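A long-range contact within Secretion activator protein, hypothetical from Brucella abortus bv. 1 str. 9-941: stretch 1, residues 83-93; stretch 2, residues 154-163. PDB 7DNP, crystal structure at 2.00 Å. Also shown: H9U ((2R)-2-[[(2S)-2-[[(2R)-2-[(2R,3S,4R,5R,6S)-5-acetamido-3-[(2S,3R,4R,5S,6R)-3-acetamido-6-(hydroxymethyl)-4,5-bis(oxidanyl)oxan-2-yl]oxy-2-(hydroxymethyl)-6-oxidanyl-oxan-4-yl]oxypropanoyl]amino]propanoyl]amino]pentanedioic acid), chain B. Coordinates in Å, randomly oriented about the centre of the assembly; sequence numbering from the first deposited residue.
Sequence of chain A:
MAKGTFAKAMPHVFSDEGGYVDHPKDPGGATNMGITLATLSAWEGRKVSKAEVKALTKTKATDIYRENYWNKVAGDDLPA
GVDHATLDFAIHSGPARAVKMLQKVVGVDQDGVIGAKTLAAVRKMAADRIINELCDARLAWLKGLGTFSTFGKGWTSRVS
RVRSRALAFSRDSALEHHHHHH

Stretch 1 (83-93) DHATLDFAIHS
Stretch 2, residues 154-163: GWTSRVSRVR

Residues 83-93 and 154-163 are both α-helical, with i to i+4 hydrogen bonds throughout, that from Phe89 N to Ala85 O weak at 3.3 Å, and they run nearly antiparallel, their axes 155° apart and 10.0 Å at closest approach. The helices splay along their length: the CA atoms of Ala85 and Val162 are 6.3 Å apart, whereas those of His92 and Trp155 are 9.5 Å apart. Together they bury 411 Å².

The polar centre is a bidentate salt bridge. Asp88 (chi1 t, chi2 78°) and Arg158, extended with chi1 to chi3 all t and chi4 156°, both direct CA-to-CB toward the other helix. Arg158 NE donates to Asp88 OD2 and Arg158 NH2 to Asp88 OD1, each at 3.1 Å, so the carboxylate meets the edge of the guanidinium and leaves its faces free.

One of those faces lies on the His92 ring (chi1 t, chi2 -146°), centres 4.2 Å apart and planes at 29°. His92 in turn directs its edge toward the five-membered ring of Trp155 (chi1 m, chi2 -11°), centroids 4.4 Å apart and planes at 82°. His92 NE2 and Trp155 NE1 approach to 3.0 Å without hydrogen bonding to each other; instead both donate to O10 of H9U, from NE2 at 2.9 Å and from NE1 at 2.8 Å. The ligand thus bridges the two helices.

Van der Waals contacts complete the interface, with Val162 at the narrow end. Val162 (chi1 t) points toward stretch 1, its CG1 4.0 Å from Ala85 CA, a close approach to the backbone beside alanine's short side chain, and its CG2 3.2 Å from Asp88 OD2. His84 (chi1 t, chi2 70°) sets CD2 4.2 Å from Val162 CG1; its buried NE2 has no partner. Nearer the salt bridge, Ile91 (m, t) brings CG2 to 3.9 Å from Arg158 NH2.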

# COMPACT_ATOMS: atom_id res chain seq x y z
N ASP A 83 -8.82 3.72 3.23
CA ASP A 83 -8.47 2.44 2.63
C ASP A 83 -7.38 2.61 1.57
O ASP A 83 -6.38 1.88 1.58
CB ASP A 83 -9.71 1.77 2.03
CG ASP A 83 -10.57 2.71 1.19
OD1 ASP A 83 -10.13 3.84 0.88
OD2 ASP A 83 -11.70 2.31 0.83
N HIS A 84 -7.54 3.59 0.68
CA HIS A 84 -6.58 3.77 -0.41
C HIS A 84 -5.22 4.21 0.11
O HIS A 84 -4.18 3.70 -0.34
CB HIS A 84 -7.10 4.78 -1.43
CG HIS A 84 -6.15 5.04 -2.55
ND1 HIS A 84 -5.86 4.11 -3.53
CD2 HIS A 84 -5.41 6.14 -2.85
CE1 HIS A 84 -4.99 4.62 -4.38
NE2 HIS A 84 -4.70 5.84 -3.99
N ALA A 85 -5.20 5.15 1.05
CA ALA A 85 -3.93 5.60 1.63
C ALA A 85 -3.20 4.45 2.30
O ALA A 85 -1.97 4.34 2.19
CB ALA A 85 -4.18 6.72 2.63
N THR A 86 -3.93 3.59 3.00
CA THR A 86 -3.30 2.46 3.68
C THR A 86 -2.85 1.40 2.69
O THR A 86 -1.78 0.80 2.86
CB THR A 86 -4.28 1.89 4.70
OG1 THR A 86 -4.70 2.93 5.59
CG2 THR A 86 -3.63 0.77 5.51
N LEU A 87 -3.64 1.17 1.64
CA LEU A 87 -3.28 0.18 0.62
C LEU A 87 -1.97 0.54 -0.07
O LEU A 87 -1.09 -0.31 -0.25
CB LEU A 87 -4.41 0.04 -0.40
CG LEU A 87 -4.09 -0.78 -1.66
CD1 LEU A 87 -3.83 -2.24 -1.32
CD2 LEU A 87 -5.22 -0.65 -2.67
N ASP A 88 -1.83 1.80 -0.50
CA ASP A 88 -0.61 2.15 -1.22
C ASP A 88 0.62 2.05 -0.32
O ASP A 88 1.66 1.54 -0.76
CB ASP A 88 -0.70 3.55 -1.82
CG ASP A 88 0.48 3.85 -2.72
OD1 ASP A 88 0.48 3.37 -3.87
OD2 ASP A 88 1.43 4.52 -2.27
N PHE A 89 0.52 2.53 0.92
CA PHE A 89 1.58 2.33 1.90
C PHE A 89 1.89 0.84 2.05
O PHE A 89 3.06 0.44 2.06
CB PHE A 89 1.15 2.96 3.23
CG PHE A 89 2.28 3.26 4.19
CD1 PHE A 89 3.57 2.77 3.99
CD2 PHE A 89 2.04 4.02 5.33
CE1 PHE A 89 4.58 3.05 4.89
CE2 PHE A 89 3.05 4.30 6.23
CZ PHE A 89 4.33 3.81 6.01
N ALA A 90 0.85 0.01 2.13
CA ALA A 90 1.06 -1.43 2.24
C ALA A 90 1.77 -1.99 1.02
O ALA A 90 2.63 -2.87 1.14
CB ALA A 90 -0.29 -2.14 2.44
N ILE A 91 1.42 -1.51 -0.18
CA ILE A 91 2.07 -2.01 -1.39
C ILE A 91 3.55 -1.65 -1.37
O ILE A 91 4.41 -2.47 -1.72
CB ILE A 91 1.38 -1.47 -2.64
CG1 ILE A 91 0.00 -2.12 -2.81
CG2 ILE A 91 2.25 -1.69 -3.88
CD1 ILE A 91 -0.85 -1.47 -3.90
N HIS A 92 3.87 -0.44 -0.92
CA HIS A 92 5.23 0.08 -0.97
C HIS A 92 6.12 -0.48 0.13
O HIS A 92 7.31 -0.70 -0.10
CB HIS A 92 5.18 1.61 -0.88
CG HIS A 92 6.41 2.30 -1.37
ND1 HIS A 92 6.88 3.46 -0.79
CD2 HIS A 92 7.26 2.00 -2.38
CE1 HIS A 92 7.97 3.85 -1.43
NE2 HIS A 92 8.23 2.98 -2.39
N SER A 93 5.56 -0.72 1.32
CA SER A 93 6.36 -1.04 2.49
C SER A 93 5.84 -2.24 3.26
O SER A 93 6.37 -2.55 4.34
CB SER A 93 6.43 0.17 3.44
OG SER A 93 6.89 1.33 2.76
N GLY A 154 11.32 10.83 -5.64
CA GLY A 154 10.25 10.07 -6.26
C GLY A 154 9.23 9.56 -5.27
O GLY A 154 8.02 9.58 -5.53
N TRP A 155 9.69 9.10 -4.10
CA TRP A 155 8.78 8.69 -3.03
C TRP A 155 7.89 9.85 -2.60
O TRP A 155 6.69 9.67 -2.38
CB TRP A 155 9.58 8.18 -1.83
CG TRP A 155 10.18 6.81 -1.99
CD1 TRP A 155 9.91 5.91 -2.98
CD2 TRP A 155 11.14 6.19 -1.13
NE1 TRP A 155 10.65 4.77 -2.78
CE2 TRP A 155 11.41 4.92 -1.65
CE3 TRP A 155 11.79 6.60 0.04
CZ2 TRP A 155 12.31 4.04 -1.04
CZ3 TRP A 155 12.69 5.73 0.64
CH2 TRP A 155 12.94 4.46 0.09
N THR A 156 8.47 11.05 -2.46
CA THR A 156 7.69 12.21 -2.07
C THR A 156 6.58 12.50 -3.07
O THR A 156 5.45 12.81 -2.69
CB THR A 156 8.61 13.42 -1.92
OG1 THR A 156 9.61 13.14 -0.93
CG2 THR A 156 7.83 14.66 -1.49
N SER A 157 6.89 12.37 -4.36
CA SER A 157 5.88 12.60 -5.39
C SER A 157 4.81 11.52 -5.35
O SER A 157 3.62 11.81 -5.55
CB SER A 157 6.57 12.65 -6.76
OG SER A 157 5.63 12.74 -7.81
N ARG A 158 5.20 10.27 -5.07
CA ARG A 158 4.23 9.19 -4.97
C ARG A 158 3.25 9.43 -3.83
O ARG A 158 2.03 9.27 -4.00
CB ARG A 158 4.96 7.85 -4.78
CG ARG A 158 4.04 6.70 -4.38
CD ARG A 158 4.80 5.39 -4.30
NE ARG A 158 3.90 4.26 -4.11
CZ ARG A 158 4.19 3.01 -4.45
NH1 ARG A 158 5.36 2.72 -5.00
NH2 ARG A 158 3.30 2.04 -4.24
N VAL A 159 3.75 9.83 -2.65
CA VAL A 159 2.87 10.06 -1.51
C VAL A 159 1.91 11.20 -1.80
O VAL A 159 0.72 11.13 -1.45
CB VAL A 159 3.69 10.32 -0.23
CG1 VAL A 159 2.76 10.61 0.94
CG2 VAL A 159 4.58 9.13 0.08
N SER A 160 2.40 12.25 -2.46
CA SER A 160 1.54 13.38 -2.80
C SER A 160 0.37 12.95 -3.68
O SER A 160 -0.77 13.36 -3.47
CB SER A 160 2.36 14.47 -3.48
OG SER A 160 1.55 15.60 -3.78
N ARG A 161 0.64 12.10 -4.68
CA ARG A 161 -0.42 11.64 -5.56
C ARG A 161 -1.40 10.72 -4.83
O ARG A 161 -2.61 10.76 -5.08
CB ARG A 161 0.17 10.93 -6.78
CG ARG A 161 -0.83 10.71 -7.89
CD ARG A 161 -0.60 9.38 -8.60
NE ARG A 161 0.82 9.10 -8.82
CZ ARG A 161 1.48 8.08 -8.27
NH1 ARG A 161 0.84 7.23 -7.48
NH2 ARG A 161 2.77 7.90 -8.52
N VAL A 162 -0.88 9.88 -3.93
CA VAL A 162 -1.73 9.01 -3.13
C VAL A 162 -2.62 9.83 -2.20
O VAL A 162 -3.82 9.56 -2.06
CB VAL A 162 -0.86 8.01 -2.35
CG1 VAL A 162 -1.68 7.28 -1.28
CG2 VAL A 162 -0.20 7.03 -3.31
N ARG A 163 -2.04 10.85 -1.55
CA ARG A 163 -2.82 11.69 -0.64
C ARG A 163 -3.96 12.37 -1.38
O ARG A 163 -5.09 12.43 -0.87
CB ARG A 163 -1.91 12.73 0.02
CG ARG A 163 -2.62 13.63 1.02
CD ARG A 163 -1.80 14.88 1.33
NE ARG A 163 -0.45 14.55 1.76
CZ ARG A 163 -0.03 14.58 3.02
NH1 ARG A 163 -0.85 14.93 3.98
NH2 ARG A 163 1.23 14.25 3.31
C22 H9U B . 8.19 -2.22 -3.51
C24 H9U B . 9.71 -0.46 -4.26
C26 H9U B . 7.49 -2.16 -4.89
C28 H9U B . 9.09 -0.50 -5.67
C23 H9U B . 9.59 -1.76 -3.57
C25 H9U B . 7.63 -3.71 -1.76
C27 H9U B . 6.75 -4.98 -1.65
C29 H9U B . 6.32 -5.21 -0.25
C30 H9U B . 7.45 -5.20 0.69
C31 H9U B . 8.22 -3.88 0.58
C32 H9U B . 11.42 -1.72 -1.89
C33 H9U B . 6.01 -2.33 -4.72
C34 H9U B . 9.34 -3.82 1.57
C35 H9U B . 11.52 1.30 -3.99
C36 H9U B . 11.67 -0.72 -0.77
C37 H9U B . 5.08 -5.72 -3.53
C38 H9U B . 11.81 -3.12 -1.45
C39 H9U B . 10.73 0.99 0.84
C40 H9U B . 12.96 1.77 -4.15
C41 H9U B . 3.79 -5.38 -4.28
C42 H9U B . 10.68 0.20 2.15
C43 H9U B . 11.94 -1.17 3.89
C44 H9U B . 9.61 2.01 0.84
C45 H9U B . 11.86 -2.65 3.55
C46 H9U B . 13.24 -0.92 4.64
C47 H9U B . 13.06 -1.12 6.14
C48 H9U B . 14.35 -0.83 6.91
N18 H9U B . 11.13 -0.02 -4.43
N19 H9U B . 5.52 -4.80 -2.49
N20 H9U B . 10.53 0.03 -0.23
N21 H9U B . 11.92 -0.40 2.66
O01 H9U B . 8.16 -3.59 -3.04
O02 H9U B . 7.68 -0.89 -5.59
O03 H9U B . 8.73 -3.73 -0.79
O04 H9U B . 10.04 -1.64 -2.16
O05 H9U B . 9.75 -1.41 -6.44
O06 H9U B . 5.58 -6.48 -0.14
O07 H9U B . 6.96 -5.35 2.04
O08 H9U B . 5.44 -2.13 -5.99
O09 H9U B . 10.24 -4.86 1.32
O10 H9U B . 10.72 2.02 -3.49
O11 H9U B . 12.76 -0.53 -0.35
O12 H9U B . 5.67 -6.72 -3.79
O13 H9U B . 9.65 0.08 2.72
O14 H9U B . 11.24 -3.44 4.31
O15 H9U B . 12.43 -3.08 2.51
O16 H9U B . 15.37 -0.45 6.27
O17 H9U B . 14.38 -0.96 8.16